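Local coordinates for protein serine racemase (Enterococcus faecalis, PDB 4ECL) that belongs to the alanine racemase family, pairing a TIM-barrel-type domain with a beta-rich domain in a two-subunit assembly, at residues T4-Y8 / P281-D286; G43-E48 / N369-R373; Y86-A92 / Y109-L113; V36-E40 / E68-L72; A163-L167 / Y205-Y210. All coordinates share one frame; numbering follows the deposited sequence.

Contact 1: residues T4-Y8 / P281-D286; sequences TDRAY and PIGYAD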
# COMPACT_ATOMS: atom_id res chain seq x y z
N THR A 4 12.95 15.40 -0.72
CA THR A 4 13.59 14.67 -1.81
C THR A 4 14.77 13.83 -1.35
O THR A 4 15.42 13.18 -2.16
CB THR A 4 14.04 15.62 -2.94
OG1 THR A 4 14.74 16.75 -2.39
CG2 THR A 4 12.84 16.10 -3.74
N ASP A 5 15.04 13.80 -0.05
CA ASP A 5 16.22 13.10 0.45
C ASP A 5 16.25 11.58 0.22
O ASP A 5 17.32 11.00 0.03
CB ASP A 5 16.44 13.41 1.94
CG ASP A 5 16.97 14.81 2.17
OD1 ASP A 5 17.29 15.50 1.18
OD2 ASP A 5 17.07 15.22 3.35
N ARG A 6 15.08 10.94 0.24
CA ARG A 6 15.01 9.48 0.22
C ARG A 6 14.26 8.90 -0.98
O ARG A 6 14.87 8.37 -1.91
CB ARG A 6 14.38 8.98 1.54
CG ARG A 6 14.13 7.48 1.61
CD ARG A 6 13.25 7.16 2.80
NE ARG A 6 12.81 5.77 2.77
CZ ARG A 6 11.58 5.37 2.44
NH1 ARG A 6 11.29 4.07 2.45
NH2 ARG A 6 10.65 6.25 2.11
N ALA A 7 12.94 8.96 -0.95
CA ALA A 7 12.13 8.47 -2.06
C ALA A 7 10.89 9.31 -2.11
O ALA A 7 10.33 9.67 -1.07
CB ALA A 7 11.77 7.00 -1.86
N TYR A 8 10.44 9.63 -3.32
CA TYR A 8 9.34 10.57 -3.46
C TYR A 8 8.63 10.42 -4.78
O TYR A 8 9.17 9.83 -5.72
CB TYR A 8 9.85 12.01 -3.28
CG TYR A 8 10.99 12.35 -4.20
CD1 TYR A 8 12.30 12.04 -3.85
CD2 TYR A 8 10.77 12.99 -5.42
CE1 TYR A 8 13.36 12.36 -4.69
CE2 TYR A 8 11.83 13.31 -6.27
CZ TYR A 8 13.12 12.99 -5.89
OH TYR A 8 14.18 13.29 -6.70
N PRO A 281 16.90 3.57 -1.20
CA PRO A 281 16.14 3.53 0.05
C PRO A 281 14.65 3.52 -0.25
O PRO A 281 13.90 4.35 0.26
CB PRO A 281 16.53 4.84 0.72
CG PRO A 281 16.69 5.78 -0.45
CD PRO A 281 17.23 4.95 -1.59
N ILE A 282 14.24 2.59 -1.11
CA ILE A 282 12.83 2.37 -1.37
C ILE A 282 12.56 0.88 -1.44
O ILE A 282 13.34 0.12 -2.03
CB ILE A 282 12.36 3.06 -2.67
CG1 ILE A 282 10.84 2.92 -2.82
CG2 ILE A 282 13.06 2.47 -3.89
CD1 ILE A 282 10.33 3.60 -4.12
N GLY A 283 11.46 0.45 -0.82
CA GLY A 283 11.11 -0.96 -0.81
C GLY A 283 9.63 -1.21 -1.03
O GLY A 283 8.89 -0.31 -1.46
N TYR A 284 9.18 -2.43 -0.73
CA TYR A 284 7.79 -2.76 -1.01
C TYR A 284 6.81 -2.04 -0.07
O TYR A 284 5.70 -1.74 -0.47
CB TYR A 284 7.55 -4.27 -1.10
CG TYR A 284 8.01 -5.10 0.09
CD1 TYR A 284 7.31 -5.08 1.30
CD2 TYR A 284 9.11 -5.94 -0.01
CE1 TYR A 284 7.72 -5.84 2.38
CE2 TYR A 284 9.52 -6.72 1.07
CZ TYR A 284 8.83 -6.66 2.26
OH TYR A 284 9.24 -7.42 3.32
N ALA A 285 7.24 -1.71 1.14
CA ALA A 285 6.39 -0.92 2.03
C ALA A 285 6.09 0.46 1.46
O ALA A 285 5.12 1.11 1.84
CB ALA A 285 6.99 -0.80 3.41
N ASP A 286 6.93 0.91 0.53
CA ASP A 286 6.69 2.20 -0.12
C ASP A 286 5.78 2.00 -1.32
O ASP A 286 5.47 2.94 -2.04
CB ASP A 286 8.02 2.85 -0.56
CG ASP A 286 8.92 3.17 0.61
OD1 ASP A 286 8.64 4.17 1.32
OD2 ASP A 286 9.92 2.44 0.81
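The guanidinium of Arg6 has the carbonyl O of Pro281 over one face and the carboxylate of Asp286 at its edge. This pairing lies in the beta-rich domain of the alanine racemase fold, where the N-terminal strand 7-11 joins the mixed sheet and residues 281-286 run on from strand 275-280. An extended Arg6 chain, its CG anti to the backbone N (chi1 175°), carries the charged end past Pro281, so that CG rides against Pro281 CB at 3.7 Å. Pro281 O sits 3.1 Å from Arg6 NE, but the angle is poor and the contact is one of face packing. At the edge, Arg6 NH2 gives a hydrogen bond of 3.0 Å to Asp286 OD1; OD1 lies close to the guanidinium plane, while the N-H comes from above the carboxylate plane. Arg6 NH1 adds two weak bonds, to OD1 and to OD2 of Asp286, the latter at 2.7 Å; with the two planes 47° apart, the salt bridge is twisted. Arg367 forms a salt bridge with Asp286 OD2, so that two arginines share the buried carboxylate. Beside it, Ala7 CB packs on Ile282 CB at 4.1 Å. The short 3-10 turn fixes the aspartate: Asp286 N bonds Gly283 O, and in return Gly283 N reaches the anti lone pair of Asp286 OD2, 3.0 Å away, along an almost straight line of 171°.

Contact 2: residues G43-E48 / N369-R373; sequences GHGMYE and NIIRR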
# COMPACT_ATOMS: atom_id res chain seq x y z
N GLY A 43 -3.09 7.56 -5.98
CA GLY A 43 -1.73 7.57 -5.47
C GLY A 43 -0.97 8.86 -5.73
O GLY A 43 0.14 9.03 -5.24
N HIS A 44 -1.57 9.78 -6.48
CA HIS A 44 -0.90 11.01 -6.88
C HIS A 44 -0.86 12.04 -5.77
O HIS A 44 -0.18 13.06 -5.88
CB HIS A 44 -1.60 11.60 -8.11
CG HIS A 44 -1.41 10.80 -9.35
ND1 HIS A 44 -1.93 9.54 -9.52
CD2 HIS A 44 -0.73 11.08 -10.49
CE1 HIS A 44 -1.59 9.07 -10.70
NE2 HIS A 44 -0.86 9.98 -11.31
N GLY A 45 -1.59 11.79 -4.70
CA GLY A 45 -1.72 12.77 -3.64
C GLY A 45 -3.02 13.54 -3.79
O GLY A 45 -3.15 14.39 -4.67
N MSE A 46 -3.98 13.26 -2.92
CA MSE A 46 -5.30 13.87 -3.05
C MSE A 46 -5.26 15.37 -2.80
O MSE A 46 -5.96 16.13 -3.48
CB MSE A 46 -6.33 13.20 -2.14
CG MSE A 46 -7.76 13.34 -2.68
SE MSE A 46 -9.11 12.56 -1.53
CE MSE A 46 -8.44 10.73 -1.47
N TYR A 47 -4.46 15.80 -1.83
CA TYR A 47 -4.37 17.23 -1.51
C TYR A 47 -3.78 18.00 -2.69
O TYR A 47 -4.34 19.01 -3.14
CB TYR A 47 -3.53 17.45 -0.26
CG TYR A 47 -3.34 18.92 0.08
CD1 TYR A 47 -4.41 19.69 0.50
CD2 TYR A 47 -2.09 19.52 -0.01
CE1 TYR A 47 -4.26 21.03 0.81
CE2 TYR A 47 -1.93 20.87 0.31
CZ TYR A 47 -3.02 21.62 0.71
OH TYR A 47 -2.88 22.95 1.03
N GLU A 48 -2.66 17.51 -3.19
CA GLU A 48 -1.95 18.18 -4.27
C GLU A 48 -2.82 18.24 -5.51
O GLU A 48 -3.00 19.30 -6.10
CB GLU A 48 -0.62 17.47 -4.57
CG GLU A 48 0.44 17.65 -3.48
CD GLU A 48 0.26 16.72 -2.27
OE1 GLU A 48 -0.56 15.77 -2.34
OE2 GLU A 48 0.94 16.94 -1.25
N ASN A 369 7.21 10.82 -0.01
CA ASN A 369 6.92 12.25 -0.04
C ASN A 369 6.38 12.63 -1.41
O ASN A 369 6.70 12.00 -2.41
CB ASN A 369 8.15 13.08 0.32
CG ASN A 369 8.52 12.94 1.79
OD1 ASN A 369 9.56 12.35 2.14
ND2 ASN A 369 7.67 13.47 2.66
N ILE A 370 5.54 13.66 -1.45
CA ILE A 370 4.95 14.09 -2.72
C ILE A 370 5.36 15.51 -3.08
O ILE A 370 5.15 16.44 -2.30
CB ILE A 370 3.42 13.95 -2.73
CG1 ILE A 370 3.04 12.50 -2.44
CG2 ILE A 370 2.86 14.41 -4.05
CD1 ILE A 370 1.58 12.19 -2.68
N ILE A 371 5.95 15.67 -4.26
CA ILE A 371 6.42 16.96 -4.72
C ILE A 371 5.80 17.38 -6.06
O ILE A 371 5.76 16.59 -7.01
CB ILE A 371 7.97 16.98 -4.84
CG1 ILE A 371 8.60 17.15 -3.46
CG2 ILE A 371 8.44 18.10 -5.73
CD1 ILE A 371 8.89 15.86 -2.76
N ARG A 372 5.30 18.61 -6.12
CA ARG A 372 4.74 19.17 -7.36
C ARG A 372 5.85 19.56 -8.33
O ARG A 372 6.88 20.06 -7.91
CB ARG A 372 3.88 20.40 -7.08
CG ARG A 372 2.80 20.19 -6.05
CD ARG A 372 1.95 21.44 -5.85
NE ARG A 372 0.98 21.25 -4.77
CZ ARG A 372 1.10 21.76 -3.55
NH1 ARG A 372 2.14 22.53 -3.25
NH2 ARG A 372 0.17 21.52 -2.64
N ARG A 373 5.62 19.34 -9.62
CA ARG A 373 6.51 19.83 -10.67
C ARG A 373 5.72 20.29 -11.90
O ARG A 373 4.72 21.00 -11.79
CB ARG A 373 7.53 18.76 -11.07
CG ARG A 373 8.53 18.41 -9.98
CD ARG A 373 9.46 19.58 -9.69
NE ARG A 373 10.38 19.30 -8.58
CZ ARG A 373 11.49 18.59 -8.70
NH1 ARG A 373 11.82 18.08 -9.88
NH2 ARG A 373 12.27 18.39 -7.65
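Ile370 holds its CG1 anti to the carbonyl carbon (chi1 -58°) and its chain extended to CD1 (chi2 -169°), which drives that methyl against Gly45, while Glu48, bent at chi2 (80°), folds its carboxylate back over the same isoleucine. CD1 of Ile370 comes to 3.5 Å from Gly45 CA, an approach possible because the glycine presents a bare backbone there, and to 3.8 Å from His44 O. The other branch, Ile370 CG2, lies 3.9 Å from Glu48 CD. Two residues on, the straight chain of Arg372 crosses Glu48 at about a right angle, with NE 3.9 Å from Glu48 CG. Its guanidinium then meets the Tyr47 ring obliquely, Arg372 NH2 standing 3.7 Å from Tyr47 CE2, which lies at the guanidinium edge. The Glu48 carboxylate and the arginine do not touch: Glu48 OE2 and Arg372 NH2 are 4.8 Å apart, so any attraction is probably long-range. The contact is thus one of packing across the junction of two domains. Gly45 is the N-cap of helix 46-55, whose Met46 (selenomethionine) turns to helix 66-74 in the barrel, while strand 369-372 runs parallel to strand 7-11 at the border of the beta-rich domain.

Contact 3: residues Y86-A92 / Y109-L113; sequences YTSPSRA and YSLLL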
# COMPACT_ATOMS: atom_id res chain seq x y z
N TYR A 86 -20.77 3.11 -0.28
CA TYR A 86 -21.65 3.16 0.88
C TYR A 86 -21.20 4.22 1.88
O TYR A 86 -20.02 4.40 2.09
CB TYR A 86 -21.66 1.78 1.56
CG TYR A 86 -22.24 1.74 2.96
CD1 TYR A 86 -21.44 1.93 4.07
CD2 TYR A 86 -23.59 1.48 3.16
CE1 TYR A 86 -21.96 1.88 5.35
CE2 TYR A 86 -24.13 1.43 4.44
CZ TYR A 86 -23.31 1.63 5.53
OH TYR A 86 -23.82 1.57 6.81
N THR A 87 -22.16 4.92 2.48
CA THR A 87 -21.86 5.73 3.66
C THR A 87 -22.86 5.37 4.74
O THR A 87 -24.06 5.45 4.51
CB THR A 87 -21.97 7.22 3.38
OG1 THR A 87 -20.97 7.60 2.42
CG2 THR A 87 -21.78 8.04 4.65
N SER A 88 -22.37 4.98 5.91
CA SER A 88 -23.25 4.69 7.05
C SER A 88 -24.26 5.81 7.29
O SER A 88 -23.88 6.96 7.45
CB SER A 88 -22.43 4.47 8.33
OG SER A 88 -23.28 4.11 9.41
N PRO A 89 -25.55 5.47 7.31
CA PRO A 89 -26.57 6.50 7.54
C PRO A 89 -26.38 7.21 8.88
O PRO A 89 -26.92 8.30 9.08
CB PRO A 89 -27.87 5.69 7.54
CG PRO A 89 -27.58 4.54 6.63
CD PRO A 89 -26.15 4.17 6.96
N SER A 90 -25.61 6.60 9.78
CA SER A 90 -25.36 7.19 11.08
C SER A 90 -24.51 8.44 10.94
O SER A 90 -24.35 9.20 11.89
CB SER A 90 -24.67 6.19 12.01
OG SER A 90 -23.37 5.87 11.56
N ARG A 91 -23.95 8.64 9.75
CA ARG A 91 -23.13 9.82 9.51
C ARG A 91 -23.85 10.79 8.59
O ARG A 91 -23.22 11.60 7.91
CB ARG A 91 -21.75 9.42 8.95
CG ARG A 91 -20.92 8.57 9.91
CD ARG A 91 -19.51 8.27 9.38
NE ARG A 91 -18.63 9.44 9.46
CZ ARG A 91 -17.36 9.45 9.06
NH1 ARG A 91 -16.80 8.36 8.56
NH2 ARG A 91 -16.65 10.56 9.17
N ALA A 92 -25.17 10.71 8.57
CA ALA A 92 -25.97 11.56 7.69
C ALA A 92 -25.80 13.03 8.02
O ALA A 92 -25.97 13.90 7.16
CB ALA A 92 -27.44 11.17 7.75
N TYR A 109 -31.24 1.03 1.52
CA TYR A 109 -30.27 2.04 1.95
C TYR A 109 -30.89 3.42 1.87
O TYR A 109 -30.82 4.22 2.82
CB TYR A 109 -29.01 1.97 1.10
CG TYR A 109 -28.01 3.05 1.43
CD1 TYR A 109 -27.18 2.94 2.55
CD2 TYR A 109 -27.89 4.18 0.64
CE1 TYR A 109 -26.26 3.94 2.85
CE2 TYR A 109 -26.98 5.18 0.94
CZ TYR A 109 -26.17 5.05 2.04
OH TYR A 109 -25.27 6.06 2.33
N SER A 110 -31.53 3.69 0.73
CA SER A 110 -32.14 4.98 0.47
C SER A 110 -33.16 5.36 1.55
O SER A 110 -33.21 6.51 1.99
CB SER A 110 -32.82 4.97 -0.90
OG SER A 110 -31.85 4.88 -1.93
N LEU A 111 -33.95 4.38 1.97
CA LEU A 111 -34.98 4.62 2.98
C LEU A 111 -34.34 4.95 4.31
O LEU A 111 -34.74 5.92 4.97
CB LEU A 111 -35.87 3.39 3.13
CG LEU A 111 -36.82 3.09 1.96
CD1 LEU A 111 -37.70 1.91 2.31
CD2 LEU A 111 -37.68 4.30 1.61
N LEU A 112 -33.34 4.15 4.69
CA LEU A 112 -32.64 4.30 5.96
C LEU A 112 -31.90 5.63 6.09
O LEU A 112 -31.87 6.23 7.16
CB LEU A 112 -31.67 3.13 6.14
CG LEU A 112 -30.98 2.98 7.50
CD1 LEU A 112 -32.00 2.95 8.62
CD2 LEU A 112 -30.15 1.71 7.52
N LEU A 113 -31.29 6.07 4.99
CA LEU A 113 -30.62 7.37 4.99
C LEU A 113 -31.63 8.51 5.13
O LEU A 113 -31.36 9.51 5.81
CB LEU A 113 -29.81 7.55 3.69
CG LEU A 113 -28.92 8.78 3.63
CD1 LEU A 113 -27.79 8.68 4.64
CD2 LEU A 113 -28.37 8.99 2.23
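The hydroxyl of Tyr109 donates to Thr87 O at 2.6 Å, meeting a lone pair in the carbonyl plane with a C=O...donor angle of 130°; Thr87 O lies at the edge of the tyrosine ring, in its plane. Tyr86 crosses that ring obliquely, the centroids 5.5 Å apart and the planes at 56°, its CD2 touching Tyr109 CE1 at 3.6 Å. Pro89 is wedged against the helix: its CG meets Leu112 CG at 3.8 Å, crossing that side chain almost at right angles, and also abuts the Tyr109 ring. One residue further, Leu113 CD1 touches both Pro89 CA, 3.8 Å away, and Ala92 CB, 4.0 Å away. In the next shell, Thr87 OG1 bonds Gln102 of strand 101-104, and the turn holding Pro89 is closed by Arg91 N to Ser88 O and by a hydroxyl pair, Ser88 OG and Ser90 OG, 2.8 Å apart. This loop also packs against the second subunit, Tyr86 on Val252 and Ser88 on Asp5 of that chain. Together the segments join successive beta-alpha units: the loop after strand 80-83 leads into helix 92-97 and rests on helix 107-114, which follows the neighbouring parallel strand 101-104, as in a TIM barrel.

Contact 4: residues V36-E40 / E68-L72; sequences VVKAE and EGIRL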
# COMPACT_ATOMS: atom_id res chain seq x y z
N VAL A 36 -12.12 11.80 -10.76
CA VAL A 36 -12.15 10.75 -9.76
C VAL A 36 -10.86 10.80 -8.94
O VAL A 36 -9.78 10.47 -9.45
CB VAL A 36 -12.27 9.39 -10.44
CG1 VAL A 36 -12.28 8.27 -9.40
CG2 VAL A 36 -13.54 9.35 -11.30
N VAL A 37 -10.96 11.24 -7.68
CA VAL A 37 -9.75 11.47 -6.87
C VAL A 37 -9.65 10.55 -5.65
O VAL A 37 -8.93 10.84 -4.69
CB VAL A 37 -9.63 12.95 -6.45
CG1 VAL A 37 -9.37 13.84 -7.67
CG2 VAL A 37 -10.89 13.43 -5.72
N LYS A 38 -10.37 9.43 -5.69
CA LYS A 38 -10.35 8.44 -4.62
C LYS A 38 -8.97 7.78 -4.51
O LYS A 38 -8.17 7.85 -5.45
CB LYS A 38 -11.40 7.37 -4.88
CG LYS A 38 -11.27 6.70 -6.21
CD LYS A 38 -12.39 5.71 -6.47
CE LYS A 38 -12.09 4.90 -7.72
NZ LYS A 38 -13.08 3.82 -7.97
N ALA A 39 -8.71 7.13 -3.37
CA ALA A 39 -7.41 6.51 -3.06
C ALA A 39 -6.23 7.43 -3.26
O ALA A 39 -5.33 7.11 -4.04
CB ALA A 39 -7.21 5.27 -3.86
N GLU A 40 -6.22 8.56 -2.56
CA GLU A 40 -5.16 9.55 -2.69
C GLU A 40 -4.95 9.96 -4.14
O GLU A 40 -3.81 10.07 -4.59
CB GLU A 40 -3.86 9.01 -2.10
CG GLU A 40 -3.86 9.01 -0.59
CD GLU A 40 -3.94 10.41 -0.03
OE1 GLU A 40 -3.45 11.36 -0.70
OE2 GLU A 40 -4.52 10.57 1.06
N GLU A 68 -12.87 10.52 2.67
CA GLU A 68 -12.20 11.22 1.58
C GLU A 68 -12.90 12.53 1.27
O GLU A 68 -12.24 13.56 1.10
CB GLU A 68 -12.14 10.33 0.34
CG GLU A 68 -11.15 9.21 0.50
CD GLU A 68 -11.15 8.28 -0.69
OE1 GLU A 68 -12.13 8.33 -1.45
OE2 GLU A 68 -10.17 7.52 -0.86
N GLY A 69 -14.22 12.51 1.20
CA GLY A 69 -15.00 13.71 0.92
C GLY A 69 -14.81 14.81 1.96
O GLY A 69 -14.63 15.99 1.62
N ILE A 70 -14.85 14.43 3.23
CA ILE A 70 -14.62 15.38 4.32
C ILE A 70 -13.20 15.97 4.24
O ILE A 70 -13.00 17.18 4.43
CB ILE A 70 -14.87 14.69 5.68
CG1 ILE A 70 -16.35 14.38 5.86
CG2 ILE A 70 -14.41 15.56 6.83
CD1 ILE A 70 -16.65 13.71 7.19
N ARG A 71 -12.21 15.13 3.93
CA ARG A 71 -10.84 15.61 3.75
C ARG A 71 -10.74 16.68 2.66
O ARG A 71 -10.06 17.69 2.84
CB ARG A 71 -9.88 14.46 3.45
CG ARG A 71 -9.41 13.74 4.71
CD ARG A 71 -8.72 12.43 4.37
NE ARG A 71 -7.51 12.65 3.60
CZ ARG A 71 -7.05 11.80 2.69
NH1 ARG A 71 -7.71 10.67 2.42
NH2 ARG A 71 -5.93 12.07 2.03
N LEU A 72 -11.45 16.47 1.55
CA LEU A 72 -11.46 17.44 0.46
C LEU A 72 -11.97 18.78 0.94
O LEU A 72 -11.38 19.82 0.64
CB LEU A 72 -12.30 16.96 -0.71
CG LEU A 72 -11.74 15.73 -1.42
CD1 LEU A 72 -12.50 15.51 -2.71
CD2 LEU A 72 -10.26 15.97 -1.70
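Lys38 and Glu68 mark the closest backbone approach, CA to CA 7.0 Å, where the chain leaving strand 32-36 passes helix 66-74. Ala39 and Glu40 both take positive phi (50° and 53°), in the left-handed region, and the N-H of Ala39, at the start of this bend, faces the helix, which is regular here, with Leu72 N bonded to Glu68 O. Glu68, extended beyond CG, delivers its carboxylate to that turn: Ala39 N donates to Glu68 OE2 at 2.9 Å, from above the carboxylate plane. OE1 of the same residue stands 3.6 Å from Lys38 CB and accepts from Ala64 N. In the TIM-barrel-type domain this is the C-terminal end of a parallel strand, next to the helix that follows strand 60-63, its neighbour in the sheet. The subunit interface runs close by: Arg367 of the second subunit forms a salt bridge with Glu68 OE2, and Asp315 of that subunit does so with Lys38 NZ, while a sulfate ion lies about 6 Å from the Lys38 side chain. Deeper in, Val37 CG2 packs on Leu72 CD1 at 4.0 Å, both also lying against Val63. Arg71 crosses Glu40 at about a right angle, and the salt bridge modelled between them is too short to be certain.

Contact 5: residues A163-L167 / Y205-Y210; sequences AADSL and YGLLNY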
# COMPACT_ATOMS: atom_id res chain seq x y z
N ALA A 163 -17.04 -3.40 -19.13
CA ALA A 163 -15.97 -3.75 -20.06
C ALA A 163 -15.87 -2.78 -21.23
O ALA A 163 -15.71 -3.19 -22.38
CB ALA A 163 -16.17 -5.17 -20.57
N ALA A 164 -15.95 -1.49 -20.93
CA ALA A 164 -15.89 -0.47 -21.96
C ALA A 164 -14.48 -0.41 -22.54
O ALA A 164 -14.25 0.19 -23.59
CB ALA A 164 -16.30 0.89 -21.40
N ASP A 165 -13.53 -1.03 -21.83
CA ASP A 165 -12.13 -1.00 -22.20
C ASP A 165 -11.78 -2.09 -23.19
O ASP A 165 -10.62 -2.23 -23.59
CB ASP A 165 -11.24 -1.14 -20.95
CG ASP A 165 -11.50 -2.44 -20.20
OD1 ASP A 165 -12.63 -2.97 -20.28
OD2 ASP A 165 -10.57 -2.93 -19.53
N SER A 166 -12.77 -2.88 -23.59
CA SER A 166 -12.51 -4.02 -24.47
C SER A 166 -13.35 -3.98 -25.73
O SER A 166 -14.57 -3.80 -25.69
CB SER A 166 -12.75 -5.34 -23.74
OG SER A 166 -12.78 -6.41 -24.66
N LEU A 167 -12.69 -4.14 -26.87
CA LEU A 167 -13.38 -4.11 -28.14
C LEU A 167 -13.60 -5.51 -28.70
O LEU A 167 -13.78 -5.69 -29.90
CB LEU A 167 -12.66 -3.20 -29.14
CG LEU A 167 -12.68 -1.73 -28.72
CD1 LEU A 167 -11.96 -0.86 -29.73
CD2 LEU A 167 -14.11 -1.23 -28.51
N TYR A 205 -12.55 4.74 -20.11
CA TYR A 205 -12.71 4.01 -21.36
C TYR A 205 -14.10 4.20 -21.99
O TYR A 205 -14.30 3.95 -23.19
CB TYR A 205 -12.37 2.53 -21.17
CG TYR A 205 -10.88 2.29 -21.04
CD1 TYR A 205 -10.07 2.20 -22.17
CD2 TYR A 205 -10.29 2.16 -19.80
CE1 TYR A 205 -8.70 1.98 -22.07
CE2 TYR A 205 -8.91 1.94 -19.68
CZ TYR A 205 -8.13 1.85 -20.81
OH TYR A 205 -6.76 1.63 -20.69
N GLY A 206 -15.06 4.65 -21.19
CA GLY A 206 -16.39 4.96 -21.69
C GLY A 206 -16.31 6.14 -22.65
O GLY A 206 -16.94 6.14 -23.72
N LEU A 207 -15.54 7.14 -22.25
CA LEU A 207 -15.23 8.28 -23.12
C LEU A 207 -14.42 7.83 -24.34
O LEU A 207 -14.79 8.13 -25.47
CB LEU A 207 -14.43 9.34 -22.36
CG LEU A 207 -13.94 10.52 -23.20
CD1 LEU A 207 -15.10 11.16 -23.99
CD2 LEU A 207 -13.27 11.54 -22.30
N LEU A 208 -13.33 7.10 -24.10
CA LEU A 208 -12.43 6.70 -25.18
C LEU A 208 -13.05 5.75 -26.20
O LEU A 208 -12.74 5.83 -27.39
CB LEU A 208 -11.16 6.05 -24.61
CG LEU A 208 -10.26 6.90 -23.73
CD1 LEU A 208 -9.07 6.06 -23.24
CD2 LEU A 208 -9.78 8.14 -24.47
N ASN A 209 -13.89 4.84 -25.72
CA ASN A 209 -14.45 3.80 -26.58
C ASN A 209 -15.94 3.96 -26.92
O ASN A 209 -16.44 3.33 -27.86
CB ASN A 209 -14.16 2.42 -25.98
CG ASN A 209 -12.75 1.93 -26.29
OD1 ASN A 209 -12.22 2.21 -27.36
ND2 ASN A 209 -12.14 1.22 -25.34
N TYR A 210 -16.64 4.79 -26.16
CA TYR A 210 -18.05 5.08 -26.42
C TYR A 210 -18.30 6.59 -26.42
O TYR A 210 -19.15 7.10 -25.69
CB TYR A 210 -18.96 4.31 -25.42
CG TYR A 210 -18.84 2.82 -25.62
CD1 TYR A 210 -17.80 2.11 -25.03
CD2 TYR A 210 -19.72 2.14 -26.44
CE1 TYR A 210 -17.66 0.75 -25.24
CE2 TYR A 210 -19.58 0.77 -26.66
CZ TYR A 210 -18.55 0.08 -26.06
OH TYR A 210 -18.39 -1.27 -26.27
O HOH W 1 -16.74 -2.84 -24.81
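A type I beta turn, Ala163 to Ser166, in the loop between strand 152-158 and helix 169-191, rests on helix 204-209, with Ala164 and Asp165 at its corner touching Tyr205, Gly206 and Asn209. Within the turn, Ser166 N bonds Ala163 O at 3.2 Å. The polar link across is a hydrogen bond of 2.9 Å from Asn209 ND2 to Ala164 O, its N-H...O angle 146°; it lands on a lone pair in the carbonyl plane, though the acceptor is tilted from the amide plane. Asn209 OD1, turned the other way, accepts from Lys236 N, so both ends of the amide are used and its rotation is fixed. Leu167 lays CD1 beside this oxygen, 3.9 Å from Asn209 OD1. Because strands 152-158 and 198-200 are parallel neighbours in the TIM-barrel-type sheet, the turn and the helix belong to adjoining beta-alpha units, meeting beyond the strand ends. On one flank Asp165 CB forms a CH-pi contact over the face of the Tyr205 ring, 3.7 Å from its centroid and 20° off the normal; a bound sulfate ion is about 5 Å from the Tyr205 side chain. On another, Ala164 CB packs on both the helix backbone, 4.0 Å from Gly206 N, and the Tyr210 ring, 4.1 Å from its CE1. Tyr210, whose ring edge faces Ala164 O, extends its hydroxyl to a water and donates to it; that water in turn donates to the carbonyls of Ala163, at 2.7 Å to its O, and Ser166.

Contacts 3, 4 and 5 all lie in the TIM-barrel-type domain and follow one another along the chain as 4, 3, 5, with centres 19 to 32 Å apart. Contacts 1 and 2 each tie a segment near one chain end to a distant part of the chain, and their segments alternate; they enclose the other three in their loops, except that contact 2 interlaces with contact 4. Contacts 1 and 2, centres 14 Å apart, share the beta-rich sheet through neighbouring strands 7-11 and 369-372. Contact 2, which bridges the two domains, also touches contact 4 through Gly45 and Met46, and contact 4 touches contact 3 through Ile70 and Arg91. Contacts 1, 3 and 4 reach the second subunit, so the dimer interface draws on both domains.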